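Local coordinates for TlmII (Streptoalloteichus hindustanus, PDB 4HVM), which takes part in biosynthesis of the glycopeptide antibiotic tallysomycin, belongs to the condensation-domain family of nonribosomal peptide assembly, and may bind phosphopantetheine, at residues D49-L52 with A53-A56; D57-L60 with D61-L65; L105-A108 with D109-R112. All coordinates share one frame; numbering follows the deposited sequence.

Contact 1 (D49-L52 with A53-A56)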
loop_
_atom_site.group_PDB
_atom_site.type_symbol
_atom_site.label_atom_id
_atom_site.label_comp_id
_atom_site.label_asym_id
_atom_site.label_seq_id
_atom_site.Cartn_x
_atom_site.Cartn_y
_atom_site.Cartn_z
ATOM N N ASP A 49 -24.024 -5.091 18.191
ATOM C CA ASP A 49 -23.874 -5.278 16.749
ATOM C C ASP A 49 -24.717 -4.302 15.936
ATOM O O ASP A 49 -24.234 -3.707 14.974
ATOM C CB ASP A 49 -24.215 -6.715 16.348
ATOM C CG ASP A 49 -23.118 -7.698 16.707
ATOM O OD1 ASP A 49 -22.004 -7.250 17.057
ATOM O OD2 ASP A 49 -23.371 -8.919 16.624
ATOM N N ASP A 50 -25.976 -4.143 16.330
ATOM C CA ASP A 50 -26.892 -3.258 15.624
ATOM C C ASP A 50 -26.420 -1.812 15.696
ATOM O O ASP A 50 -26.569 -1.053 14.739
ATOM C CB ASP A 50 -28.304 -3.388 16.198
ATOM C CG ASP A 50 -28.893 -4.772 15.986
ATOM O OD1 ASP A 50 -28.778 -5.298 14.856
ATOM O OD2 ASP A 50 -29.461 -5.333 16.948
ATOM N N ARG A 51 -25.848 -1.442 16.837
ATOM C CA ARG A 51 -25.321 -0.098 17.024
ATOM C C ARG A 51 -24.095 0.106 16.144
ATOM O O ARG A 51 -23.907 1.171 15.560
ATOM C CB ARG A 51 -24.961 0.146 18.490
ATOM C CG ARG A 51 -24.432 1.542 18.772
ATOM C CD ARG A 51 -25.491 2.596 18.490
ATOM N NE ARG A 51 -24.924 3.940 18.395
ATOM C CZ ARG A 51 -24.567 4.522 17.254
ATOM N NH1 ARG A 51 -24.717 3.882 16.100
ATOM N NH2 ARG A 51 -24.062 5.749 17.262
ATOM N N LEU A 52 -23.264 -0.927 16.052
ATOM C CA LEU A 52 -22.071 -0.877 15.221
ATOM C C LEU A 52 -22.439 -0.876 13.742
ATOM O O LEU A 52 -21.808 -0.188 12.938
ATOM C CB LEU A 52 -21.150 -2.055 15.537
ATOM C CG LEU A 52 -19.819 -2.116 14.782
ATOM C CD1 LEU A 52 -18.984 -0.865 15.023
ATOM C CD2 LEU A 52 -19.051 -3.363 15.180
ATOM N N ALA A 53 -23.464 -1.650 13.393
ATOM C CA ALA A 53 -23.955 -1.709 12.022
ATOM C C ALA A 53 -24.519 -0.361 11.594
ATOM O O ALA A 53 -24.327 0.067 10.456
ATOM C CB ALA A 53 -25.017 -2.790 11.887
ATOM N N ALA A 54 -25.209 0.306 12.513
ATOM C CA ALA A 54 -25.755 1.628 12.246
ATOM C C ALA A 54 -24.631 2.639 12.073
ATOM O O ALA A 54 -24.736 3.570 11.272
ATOM C CB ALA A 54 -26.676 2.052 13.373
ATOM N N ALA A 55 -23.553 2.447 12.825
ATOM C CA ALA A 55 -22.404 3.338 12.750
ATOM C C ALA A 55 -21.732 3.232 11.388
ATOM O O ALA A 55 -21.274 4.230 10.831
ATOM C CB ALA A 55 -21.413 3.023 13.858
ATOM N N ALA A 56 -21.679 2.016 10.856
ATOM C CA ALA A 56 -21.060 1.780 9.559
ATOM C C ALA A 56 -21.843 2.476 8.452
ATOM O O ALA A 56 -21.259 3.083 7.554
ATOM C CB ALA A 56 -20.967 0.294 9.284
#

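Contact 2 (D57-L60 with D61-L65)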
loop_
_atom_site.group_PDB
_atom_site.type_symbol
_atom_site.label_atom_id
_atom_site.label_comp_id
_atom_site.label_asym_id
_atom_site.label_seq_id
_atom_site.Cartn_x
_atom_site.Cartn_y
_atom_site.Cartn_z
ATOM N N ASP A 57 -23.167 2.381 8.526
ATOM C CA ASP A 57 -24.043 3.022 7.554
ATOM C C ASP A 57 -23.879 4.535 7.592
ATOM O O ASP A 57 -23.950 5.204 6.561
ATOM C CB ASP A 57 -25.503 2.652 7.824
ATOM C CG ASP A 57 -25.811 1.207 7.480
ATOM O OD1 ASP A 57 -25.233 0.694 6.499
ATOM O OD2 ASP A 57 -26.633 0.586 8.188
ATOM N N GLU A 58 -23.659 5.066 8.790
ATOM C CA GLU A 58 -23.483 6.500 8.982
ATOM C C GLU A 58 -22.211 6.988 8.295
ATOM O O GLU A 58 -22.196 8.054 7.678
ATOM C CB GLU A 58 -23.445 6.831 10.476
ATOM C CG GLU A 58 -23.249 8.303 10.798
ATOM C CD GLU A 58 -23.246 8.572 12.290
ATOM O OE1 GLU A 58 -23.730 7.708 13.053
ATOM O OE2 GLU A 58 -22.753 9.645 12.699
ATOM N N VAL A 59 -21.148 6.196 8.402
ATOM C CA VAL A 59 -19.871 6.536 7.785
ATOM C C VAL A 59 -19.938 6.387 6.270
ATOM O O VAL A 59 -19.397 7.216 5.533
ATOM C CB VAL A 59 -18.728 5.670 8.349
ATOM C CG1 VAL A 59 -17.431 5.945 7.605
ATOM C CG2 VAL A 59 -18.558 5.937 9.834
ATOM N N LEU A 60 -20.616 5.338 5.809
ATOM C CA LEU A 60 -20.807 5.116 4.376
ATOM C C LEU A 60 -21.594 6.256 3.740
ATOM O O LEU A 60 -21.455 6.530 2.549
ATOM C CB LEU A 60 -21.521 3.785 4.116
ATOM C CG LEU A 60 -20.703 2.514 4.379
ATOM C CD1 LEU A 60 -21.516 1.264 4.066
ATOM C CD2 LEU A 60 -19.396 2.533 3.590
ATOM N N ASP A 61 -22.417 6.915 4.546
ATOM C CA ASP A 61 -23.217 8.038 4.079
ATOM C C ASP A 61 -22.393 9.318 4.059
ATOM O O ASP A 61 -22.405 10.059 3.076
ATOM C CB ASP A 61 -24.445 8.219 4.974
ATOM C CG ASP A 61 -25.213 9.495 4.669
ATOM O OD1 ASP A 61 -26.129 9.452 3.819
ATOM O OD2 ASP A 61 -24.909 10.540 5.287
ATOM N N ALA A 62 -21.679 9.567 5.152
ATOM C CA ALA A 62 -20.937 10.810 5.329
ATOM C C ALA A 62 -19.799 10.970 4.325
ATOM O O ALA A 62 -19.367 12.087 4.048
ATOM C CB ALA A 62 -20.403 10.909 6.749
ATOM N N PHE A 63 -19.314 9.854 3.792
ATOM C CA PHE A 63 -18.230 9.878 2.813
ATOM C C PHE A 63 -18.706 9.403 1.445
ATOM O O PHE A 63 -18.613 8.217 1.134
ATOM C CB PHE A 63 -17.067 8.996 3.270
ATOM C CG PHE A 63 -16.300 9.547 4.435
ATOM C CD1 PHE A 63 -15.478 10.652 4.283
ATOM C CD2 PHE A 63 -16.379 8.943 5.679
ATOM C CE1 PHE A 63 -14.762 11.152 5.354
ATOM C CE2 PHE A 63 -15.666 9.437 6.751
ATOM C CZ PHE A 63 -14.857 10.542 6.591
ATOM N N PRO A 64 -19.200 10.331 0.614
ATOM C CA PRO A 64 -19.695 9.990 -0.729
ATOM C C PRO A 64 -18.654 9.306 -1.610
ATOM O O PRO A 64 -19.024 8.663 -2.596
ATOM C CB PRO A 64 -20.086 11.349 -1.320
ATOM C CG PRO A 64 -19.381 12.371 -0.460
ATOM C CD PRO A 64 -19.325 11.768 0.903
ATOM N N LEU A 65 -17.379 9.432 -1.255
ATOM C CA LEU A 65 -16.316 8.778 -2.009
ATOM C C LEU A 65 -16.448 7.261 -1.935
ATOM O O LEU A 65 -16.150 6.553 -2.895
ATOM C CB LEU A 65 -14.943 9.207 -1.490
ATOM C CG LEU A 65 -13.748 8.464 -2.094
ATOM C CD1 LEU A 65 -13.647 8.730 -3.585
ATOM C CD2 LEU A 65 -12.459 8.837 -1.392
#

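Contact 3 (L105-A108 with D109-R112)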
loop_
_atom_site.group_PDB
_atom_site.type_symbol
_atom_site.label_atom_id
_atom_site.label_comp_id
_atom_site.label_asym_id
_atom_site.label_seq_id
_atom_site.Cartn_x
_atom_site.Cartn_y
_atom_site.Cartn_z
ATOM N N LEU A 105 -12.322 -15.113 5.246
ATOM C CA LEU A 105 -13.540 -14.449 4.793
ATOM C C LEU A 105 -13.215 -13.176 4.015
ATOM O O LEU A 105 -13.706 -12.969 2.905
ATOM C CB LEU A 105 -14.440 -14.123 5.987
ATOM C CG LEU A 105 -15.813 -13.493 5.731
ATOM C CD1 LEU A 105 -16.818 -14.008 6.746
ATOM C CD2 LEU A 105 -15.735 -11.979 5.799
ATOM N N LEU A 106 -12.397 -12.319 4.615
ATOM C CA LEU A 106 -12.029 -11.050 4.000
ATOM C C LEU A 106 -11.227 -11.255 2.718
ATOM O O LEU A 106 -11.417 -10.539 1.735
ATOM C CB LEU A 106 -11.246 -10.189 4.991
ATOM C CG LEU A 106 -12.036 -9.756 6.224
ATOM C CD1 LEU A 106 -11.155 -8.983 7.181
ATOM C CD2 LEU A 106 -13.230 -8.916 5.806
ATOM N N ARG A 107 -10.328 -12.236 2.738
ATOM C CA ARG A 107 -9.569 -12.602 1.550
ATOM C C ARG A 107 -10.496 -13.046 0.427
ATOM O O ARG A 107 -10.297 -12.687 -0.733
ATOM C CB ARG A 107 -8.583 -13.728 1.861
ATOM C CG ARG A 107 -7.307 -13.292 2.555
ATOM C CD ARG A 107 -6.419 -14.495 2.842
ATOM N NE ARG A 107 -5.140 -14.115 3.435
ATOM C CZ ARG A 107 -4.175 -14.975 3.743
ATOM N NH1 ARG A 107 -4.345 -16.269 3.518
ATOM N NH2 ARG A 107 -3.041 -14.542 4.277
ATOM N N ALA A 108 -11.510 -13.831 0.780
ATOM C CA ALA A 108 -12.450 -14.353 -0.203
ATOM C C ALA A 108 -13.269 -13.241 -0.840
ATOM O O ALA A 108 -13.468 -13.224 -2.055
ATOM C CB ALA A 108 -13.365 -15.385 0.435
ATOM N N ASP A 109 -13.738 -12.309 -0.016
ATOM C CA ASP A 109 -14.515 -11.182 -0.514
ATOM C C ASP A 109 -13.632 -10.243 -1.324
ATOM O O ASP A 109 -14.104 -9.553 -2.226
ATOM C CB ASP A 109 -15.168 -10.423 0.641
ATOM C CG ASP A 109 -16.123 -9.346 0.163
ATOM O OD1 ASP A 109 -17.283 -9.675 -0.166
ATOM O OD2 ASP A 109 -15.717 -8.167 0.111
ATOM N N ARG A 110 -12.345 -10.223 -0.992
ATOM C CA ARG A 110 -11.372 -9.408 -1.706
ATOM C C ARG A 110 -11.135 -9.939 -3.114
ATOM O O ARG A 110 -10.911 -9.171 -4.049
ATOM C CB ARG A 110 -10.054 -9.377 -0.930
ATOM C CG ARG A 110 -8.949 -8.563 -1.579
ATOM C CD ARG A 110 -7.612 -8.908 -0.959
ATOM N NE ARG A 110 -7.261 -10.302 -1.206
ATOM C CZ ARG A 110 -6.266 -10.942 -0.604
ATOM N NH1 ARG A 110 -6.027 -12.212 -0.902
ATOM N NH2 ARG A 110 -5.513 -10.318 0.294
ATOM N N ASP A 111 -11.191 -11.257 -3.258
ATOM C CA ASP A 111 -10.885 -11.903 -4.529
ATOM C C ASP A 111 -12.106 -11.991 -5.438
ATOM O O ASP A 111 -12.011 -12.469 -6.569
ATOM C CB ASP A 111 -10.306 -13.302 -4.301
ATOM C CG ASP A 111 -9.037 -13.282 -3.462
ATOM O OD1 ASP A 111 -8.381 -12.217 -3.381
ATOM O OD2 ASP A 111 -8.693 -14.336 -2.883
ATOM N N ARG A 112 -13.247 -11.529 -4.938
ATOM C CA ARG A 112 -14.496 -11.581 -5.690
ATOM C C ARG A 112 -14.512 -10.509 -6.777
ATOM O O ARG A 112 -14.265 -9.336 -6.496
ATOM C CB ARG A 112 -15.690 -11.419 -4.748
ATOM C CG ARG A 112 -17.037 -11.673 -5.400
ATOM C CD ARG A 112 -18.106 -11.934 -4.353
ATOM N NE ARG A 112 -18.138 -10.882 -3.341
ATOM C CZ ARG A 112 -18.868 -9.776 -3.434
ATOM N NH1 ARG A 112 -19.634 -9.572 -4.497
ATOM N NH2 ARG A 112 -18.831 -8.871 -2.464
#

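Contact 1 (D49-L52 with A53-A56)
Two torsions bring Arg51 back toward the following turn: its CG stands anti to the backbone N, and a bend at chi2 (64°) folds the rest of the chain along the helix surface. NH1 thereby comes to 3.8 Å from Ala54 CB, with Ala54 meeting the guanidinium at its edge, near its plane, and not over a face. The touch is a loose van der Waals one between a charged group and a methyl.

The worked example here is the opening of an alpha-helix, in which the backbone does most of the joining. Ala53 N donates to Asp49 O at 2.7 Å, and Ala54 N donates to Asp50 O at 2.9 Å. The pattern continues from Ala55 N to Arg51 O and from Ala56 N to Leu52 O, so four successive carbonyls are engaged four residues on. The alanine methyls lie against this same backbone: Ala53 CB is 3.3 Å from Asp49 O.

Ala53 and Ala56 lie against Leu87 of strand 87-91, and Asp49, beside them, forms a salt bridge with Arg128 of strand 122-128. The side chain of Leu52 reaches both the sheet, at Leu126 and Val134, and helix 147-161, at Val157 and Tyr161. Ala55 meets Ala160 of that helix, so helix 49-62 packs against both the sheet and helix 147-161.

Contact 2 (D57-L60 with D61-L65)
The ring of Phe63 is met at its edge by Val59, whose CG1 lies in the ring plane, 3.7 Å from CD2. The Val59 carbonyl oxygen also sits by that edge, near the plane, 3.5 Å from Phe63 CD2. Tyr170 adds an aromatic partner in an edge-to-face arrangement with the same ring.

This is the C-terminal end of an alpha-helix, with a valine and a phenylalanine four residues apart on one side, lying side by side and pointing the same way. Val59 presents CG1 because that methyl is anti to the backbone N (chi1 175°). Phe63, with CG beside its own backbone N (chi1 -71°), lays the ring alongside. The side-chain contact is apolar, and Val59 also leans on Ala156 and Val157 of helix 147-161, so the end of the helix joins the core that the two helices share.

Ala62 N bonds to Glu58 O at 3.0 Å, continuing the helical pattern. Asp61 N is held less firmly, dividing itself between weak bonds to Asp57 O and Glu58 O. Beyond them Arg67 reaches back, NE to Leu60 O and NH2 to Asp61 O, and so takes up two carbonyls of the last turn. Phe63 is the first residue to leave helical backbone angles, yet its N still donates to Val59 O at 3.2 Å, with an N-H...O angle of 143°.

Contact 3 (L105-A108 with D109-R112)
Arg107 and Arg110 run side by side and point the same way, but their chains are built differently. Arg107 is extended from CG to NE, whereas Arg110 starts out straight, with CG anti to the backbone N, and then bends at chi3 (63°). The bend brings its guanidinium over the aliphatic base of Arg107, whose CG lies against one face, 3.8 Å from Arg110 NH1. The two guanidinium planes differ by only 20°, yet the like charges do not touch: Arg107 NE and Arg110 NH1 are 4.8 Å apart, and Arg107 NH2 goes off to the carbonyl oxygen of Asp393.

Asp111 supplies the counter-charge. Its OD1 lies at the edge of the Arg110 guanidinium, in its plane, and accepts from NE at 3.1 Å in a salt bridge; NH1 adds a weak bond to the same oxygen at 3.4 Å. The approach is on the syn side but 32° out of the carboxylate plane. An alanine in place of Arg110 would probably leave the Asp111 carboxylate without this mate and uncover the Arg107 CG that the guanidinium overlies.

All this happens at the end of helix 98-110, the helical link of a beta-alpha-beta unit whose parallel strands are 87-91 and 122-128. The helical bonding weakens here: Asp109 N still bonds to Leu105 O at 3.0 Å, whereas Asp111 N has weak bonds to both Arg107 O and Ala108 O.

Beyond the last turn Arg112, also bent at chi3, curls back so that NH2 meets Asp109 OD1 at 2.9 Å, a second salt bridge. The other oxygen, Asp109 OD2, is engaged by Arg123 and His125 of strand 122-128.

From the N terminus, contacts 1 and 2 come first, end to end on helix 49-62: contact 1 holds its opening turns and contact 2 its final turn and exit, their centres 13 Å apart. Contact 3 follows later, at the end of helix 98-110. Each is local and continuous, so none closes a long loop, and the three run in series without nesting or crossing. Contact 3 stands about 12 Å, between nearest atoms, from each of the other two. Strands 87-91 and 122-128 connect them indirectly: helix 49-62 packs on both, while helix 98-110 joins one to the other. All three belong to the condensation-domain part of the chain.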